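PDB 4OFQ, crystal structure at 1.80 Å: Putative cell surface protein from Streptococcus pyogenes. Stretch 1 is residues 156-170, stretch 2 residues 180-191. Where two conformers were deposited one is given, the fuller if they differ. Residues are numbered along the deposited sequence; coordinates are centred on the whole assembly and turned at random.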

# COMPACT_ATOMS: atom_id res chain seq x y z
N LYS A 156 -3.48 -4.53 -6.57
CA LYS A 156 -4.04 -3.56 -5.62
C LYS A 156 -4.63 -4.29 -4.40
O LYS A 156 -4.93 -5.49 -4.46
CB LYS A 156 -5.17 -2.77 -6.27
CG LYS A 156 -4.85 -2.26 -7.67
CD LYS A 156 -3.95 -1.05 -7.64
CE LYS A 156 -3.70 -0.55 -9.07
NZ LYS A 156 -2.87 0.70 -9.12
N LEU A 157 -4.82 -3.56 -3.30
CA LEU A 157 -5.47 -4.10 -2.10
C LEU A 157 -7.01 -4.01 -2.21
O LEU A 157 -7.54 -3.16 -2.93
CB LEU A 157 -5.03 -3.29 -0.87
CG LEU A 157 -3.53 -3.28 -0.57
CD1 LEU A 157 -3.21 -2.35 0.60
CD2 LEU A 157 -3.06 -4.70 -0.28
N LYS A 158 -7.72 -4.88 -1.49
CA LYS A 158 -9.17 -4.77 -1.39
C LYS A 158 -9.52 -3.52 -0.59
O LYS A 158 -8.88 -3.24 0.42
CB LYS A 158 -9.77 -6.01 -0.73
CG LYS A 158 -9.66 -7.30 -1.57
CD LYS A 158 -10.38 -8.46 -0.89
CE LYS A 158 -10.58 -9.62 -1.87
NZ LYS A 158 -11.22 -10.83 -1.28
N GLN A 159 -10.50 -2.75 -1.03
CA GLN A 159 -10.81 -1.53 -0.27
C GLN A 159 -11.33 -1.81 1.14
O GLN A 159 -11.18 -0.98 2.03
CB GLN A 159 -11.73 -0.57 -1.05
CG GLN A 159 -12.84 -1.23 -1.84
CD GLN A 159 -13.45 -0.28 -2.85
OE1 GLN A 159 -12.88 -0.03 -3.91
NE2 GLN A 159 -14.62 0.28 -2.52
N ASP A 160 -11.91 -3.00 1.36
CA ASP A 160 -12.45 -3.30 2.68
C ASP A 160 -11.42 -3.89 3.65
O ASP A 160 -11.72 -4.16 4.82
CB ASP A 160 -13.72 -4.17 2.60
CG ASP A 160 -13.48 -5.54 1.96
OD1 ASP A 160 -12.31 -5.95 1.82
OD2 ASP A 160 -14.47 -6.20 1.60
N PHE A 161 -10.19 -4.08 3.17
CA PHE A 161 -9.10 -4.50 4.03
C PHE A 161 -8.44 -3.25 4.60
O PHE A 161 -7.68 -2.55 3.92
CB PHE A 161 -8.09 -5.36 3.25
CG PHE A 161 -6.96 -5.89 4.10
CD1 PHE A 161 -7.16 -6.96 4.96
CD2 PHE A 161 -5.70 -5.31 4.03
CE1 PHE A 161 -6.13 -7.45 5.74
CE2 PHE A 161 -4.67 -5.79 4.81
CZ PHE A 161 -4.88 -6.87 5.67
N LYS A 162 -8.73 -2.96 5.87
CA LYS A 162 -8.40 -1.67 6.47
C LYS A 162 -7.11 -1.74 7.28
O LYS A 162 -6.45 -0.73 7.50
CB LYS A 162 -9.54 -1.21 7.37
CG LYS A 162 -10.91 -1.20 6.71
CD LYS A 162 -11.12 0.07 5.89
CE LYS A 162 -12.58 0.19 5.47
NZ LYS A 162 -12.86 1.49 4.79
N LYS A 163 -6.79 -2.93 7.76
CA LYS A 163 -5.60 -3.14 8.55
C LYS A 163 -5.23 -4.61 8.57
O LYS A 163 -6.07 -5.48 8.32
CB LYS A 163 -5.80 -2.65 9.99
CG LYS A 163 -6.77 -3.50 10.81
CD LYS A 163 -6.88 -2.98 12.24
CE LYS A 163 -7.90 -3.75 13.07
NZ LYS A 163 -7.50 -5.17 13.27
N GLY A 164 -3.97 -4.88 8.89
CA GLY A 164 -3.48 -6.24 8.97
C GLY A 164 -2.21 -6.37 8.15
O GLY A 164 -1.64 -5.38 7.70
N ASP A 165 -1.75 -7.60 7.96
CA ASP A 165 -0.58 -7.80 7.13
C ASP A 165 -0.95 -8.38 5.77
O ASP A 165 -1.99 -8.99 5.61
CB ASP A 165 0.44 -8.67 7.85
CG ASP A 165 0.84 -8.07 9.18
OD1 ASP A 165 1.62 -7.09 9.19
OD2 ASP A 165 0.34 -8.57 10.22
N ILE A 166 -0.08 -8.11 4.80
CA ILE A 166 -0.26 -8.55 3.43
C ILE A 166 0.83 -9.57 3.18
O ILE A 166 2.00 -9.31 3.48
CB ILE A 166 -0.05 -7.37 2.48
CG1 ILE A 166 -1.07 -6.27 2.79
CG2 ILE A 166 -0.16 -7.82 1.03
CD1 ILE A 166 -0.59 -4.86 2.45
N THR A 167 0.46 -10.74 2.65
CA THR A 167 1.46 -11.76 2.33
C THR A 167 1.33 -12.17 0.88
O THR A 167 0.25 -12.13 0.31
CB THR A 167 1.35 -13.00 3.25
OG1 THR A 167 0.15 -13.73 2.95
CG2 THR A 167 1.37 -12.59 4.74
N ASN A 168 2.45 -12.52 0.28
CA ASN A 168 2.47 -13.08 -1.06
C ASN A 168 3.54 -14.16 -1.07
O ASN A 168 4.65 -13.93 -0.57
CB ASN A 168 2.77 -12.00 -2.10
CG ASN A 168 2.54 -12.47 -3.51
OD1 ASN A 168 1.42 -12.84 -3.85
N GLN A 169 3.21 -15.33 -1.60
CA GLN A 169 4.17 -16.43 -1.64
C GLN A 169 4.02 -17.17 -2.97
O GLN A 169 2.91 -17.42 -3.42
CB GLN A 169 3.92 -17.39 -0.47
CG GLN A 169 4.98 -18.49 -0.32
CD GLN A 169 4.70 -19.42 0.83
OE1 GLN A 169 3.62 -19.41 1.41
NE2 GLN A 169 5.68 -20.25 1.17
N THR A 170 5.13 -17.51 -3.60
CA THR A 170 5.08 -18.36 -4.78
C THR A 170 5.47 -19.81 -4.48
O THR A 170 6.08 -20.12 -3.45
CB THR A 170 5.94 -17.80 -5.91
OG1 THR A 170 7.32 -17.83 -5.52
CG2 THR A 170 5.53 -16.36 -6.22
N TYR A 180 8.84 -24.55 -2.25
CA TYR A 180 8.30 -23.39 -1.54
C TYR A 180 9.16 -22.14 -1.74
O TYR A 180 10.39 -22.21 -1.63
CB TYR A 180 8.26 -23.69 -0.03
CG TYR A 180 7.09 -24.51 0.44
CD1 TYR A 180 5.99 -23.90 1.04
CD2 TYR A 180 7.07 -25.89 0.31
CE1 TYR A 180 4.90 -24.64 1.48
CE2 TYR A 180 5.99 -26.64 0.75
CZ TYR A 180 4.90 -26.01 1.33
OH TYR A 180 3.82 -26.73 1.77
N GLY A 181 8.52 -21.01 -2.01
CA GLY A 181 9.20 -19.73 -2.05
C GLY A 181 9.12 -19.04 -0.69
O GLY A 181 8.43 -19.51 0.21
N ASN A 182 9.82 -17.92 -0.55
CA ASN A 182 9.75 -17.11 0.66
C ASN A 182 8.43 -16.36 0.79
O ASN A 182 7.79 -16.03 -0.21
CB ASN A 182 10.89 -16.09 0.65
CG ASN A 182 10.85 -15.21 -0.58
OD1 ASN A 182 10.87 -15.70 -1.71
ND2 ASN A 182 10.73 -13.90 -0.37
N ILE A 183 8.03 -16.05 2.02
CA ILE A 183 6.80 -15.27 2.20
C ILE A 183 7.12 -13.78 2.28
O ILE A 183 7.75 -13.31 3.23
CB ILE A 183 6.04 -15.71 3.47
CG1 ILE A 183 5.67 -17.19 3.35
CG2 ILE A 183 4.78 -14.89 3.67
CD1 ILE A 183 5.16 -17.79 4.65
N VAL A 184 6.67 -13.03 1.27
CA VAL A 184 6.85 -11.59 1.28
C VAL A 184 5.75 -10.98 2.16
O VAL A 184 4.56 -11.25 1.96
CB VAL A 184 6.77 -11.01 -0.14
CG1 VAL A 184 6.99 -9.49 -0.13
CG2 VAL A 184 7.79 -11.71 -1.04
N VAL A 185 6.15 -10.17 3.13
CA VAL A 185 5.19 -9.59 4.06
C VAL A 185 5.24 -8.07 4.03
O VAL A 185 6.32 -7.48 4.09
CB VAL A 185 5.49 -10.04 5.50
CG1 VAL A 185 4.53 -9.37 6.51
CG2 VAL A 185 5.46 -11.57 5.61
N ASN A 186 4.07 -7.44 3.98
CA ASN A 186 3.99 -6.00 4.15
C ASN A 186 2.88 -5.64 5.10
O ASN A 186 1.86 -6.31 5.13
CB ASN A 186 3.78 -5.32 2.81
CG ASN A 186 4.95 -5.50 1.90
OD1 ASN A 186 5.00 -6.45 1.12
ND2 ASN A 186 5.92 -4.63 2.03
N HIS A 187 3.08 -4.58 5.88
CA HIS A 187 2.08 -4.16 6.84
C HIS A 187 1.27 -3.04 6.24
O HIS A 187 1.82 -2.11 5.64
CB HIS A 187 2.76 -3.71 8.14
CG HIS A 187 1.81 -3.39 9.25
ND1 HIS A 187 1.70 -2.12 9.79
CD2 HIS A 187 0.92 -4.16 9.92
CE1 HIS A 187 0.78 -2.13 10.74
NE2 HIS A 187 0.30 -3.36 10.85
N LEU A 188 -0.05 -3.14 6.34
CA LEU A 188 -0.91 -2.03 5.94
C LEU A 188 -1.11 -1.10 7.13
O LEU A 188 -1.69 -1.49 8.13
CB LEU A 188 -2.26 -2.53 5.41
CG LEU A 188 -3.26 -1.40 5.15
CD1 LEU A 188 -2.69 -0.37 4.17
CD2 LEU A 188 -4.57 -1.96 4.62
N SER A 189 -0.60 0.12 7.01
CA SER A 189 -0.82 1.12 8.04
C SER A 189 -2.31 1.42 8.16
O SER A 189 -3.00 1.56 7.15
CB SER A 189 -0.06 2.40 7.70
OG SER A 189 1.32 2.23 7.95
N GLU A 190 -2.81 1.48 9.39
CA GLU A 190 -4.18 1.91 9.59
C GLU A 190 -4.16 3.42 9.72
O GLU A 190 -3.53 3.96 10.63
CB GLU A 190 -4.79 1.28 10.83
CG GLU A 190 -6.25 1.68 11.03
CD GLU A 190 -6.88 1.02 12.24
OE1 GLU A 190 -6.30 0.04 12.75
OE2 GLU A 190 -7.95 1.49 12.68
N LEU A 191 -4.84 4.08 8.79
CA LEU A 191 -4.88 5.53 8.72
C LEU A 191 -6.04 6.06 9.56
O LEU A 191 -7.18 5.66 9.35
CB LEU A 191 -5.10 5.98 7.27
CG LEU A 191 -4.16 5.35 6.25
CD1 LEU A 191 -4.49 5.85 4.84
CD2 LEU A 191 -2.72 5.67 6.61
O HOH W 1 -2.57 -3.15 9.89
O HOH W 2 7.65 -16.65 -2.86

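The two stretches are held together chiefly by an antiparallel pairing of strand 164-170 with strand 180-188, whose N-to-C directions differ by 155°. At its centre, Ile166 and Asn186 bond to each other twice: Ile166 N donates to Asn186 O at 2.7 Å, and Asn186 N donates to Ile166 O at 2.8 Å. Two residues along, the pattern repeats, with Asn168 N reaching Val184 O at 3.0 Å and Val184 N reaching Asn168 O at 2.9 Å. Between these pairs, Thr167 faces Val185 without conventional backbone hydrogen bonds, but the CA atoms come close enough for weaker CA-H...O contacts, Thr167 CA to Val184 O at 3.2 Å and Val185 CA to Ile166 O at 3.3 Å.

Toward each end one direct bond remains and a water replaces the other. Leu188 N donates to Gly164 O at 3.1 Å, but the return path runs through water 1, which accepts from Gly164 N at 2.4 Å and donates to Leu188 O at 2.6 Å. At the other end, Gly181 N donates to Thr170 O at 3.0 Å, while water 2 accepts from Thr170 N at 2.8 Å and donates to Asn182 O at 2.7 Å. Each water thus fills a place where the strands stand too far apart for a direct bond.

Gln169 adds a side-chain bond. With chi1 and chi2 both t, its extended side chain reaches across to the partner strand and brings Gln169 NE2 to Gly181 O at 3.0 Å. The same Gln169 NE2 lies at the edge of the Tyr180 ring, 3.7 Å from Tyr180 CD1, and the amide end of Gln169 lies over Ile183, with Gln169 CD 3.5 Å from Ile183 CG1. Gly181 suits its place beside Thr170, because a CB on Gly181 would lie 2.8 Å from Thr170 O and clash.

The side chains alternate between the two faces of the sheet. Asp165, Thr167 and Gln169 share one face with Ile183, Val185 and His187. Here contacts are mixed: Thr167 CB packs on Ile183 CG2 at 3.9 Å, and Asp165 OD1 approaches the edge of the His187 ring, 3.1 Å from His187 CD2. The beta-branched Thr167, Ile183 and Val185 suit the extended backbone.

The other face carries Ile166, Asn168, Val184, Asn186 and Leu188, all buried. Leu188 gives up 116 Å² to stretch 1, more than any other residue in the contact. Its side chain lies among three apolar neighbours: Leu188 CD1 meets Leu157 CD1 at 4.1 Å, Leu188 CD2 meets Phe161 CD2 at 3.6 Å, and Leu188 CB meets Ile166 CD1 at 4.1 Å. A type I turn from Lys158 to Phe161, closed by Phe161 N to Lys158 O at 3.2 Å, leads the chain from Leu157 to Phe161. Gly164 leaves room for the aromatic ring, since a CB on Gly164 would lie 2.9 Å from Phe161 CZ, and at its phi of 130° a CB would also be jammed against the preceding carbonyl oxygen, which by itself calls for glycine. In all, 902 Å² is buried between the stretches.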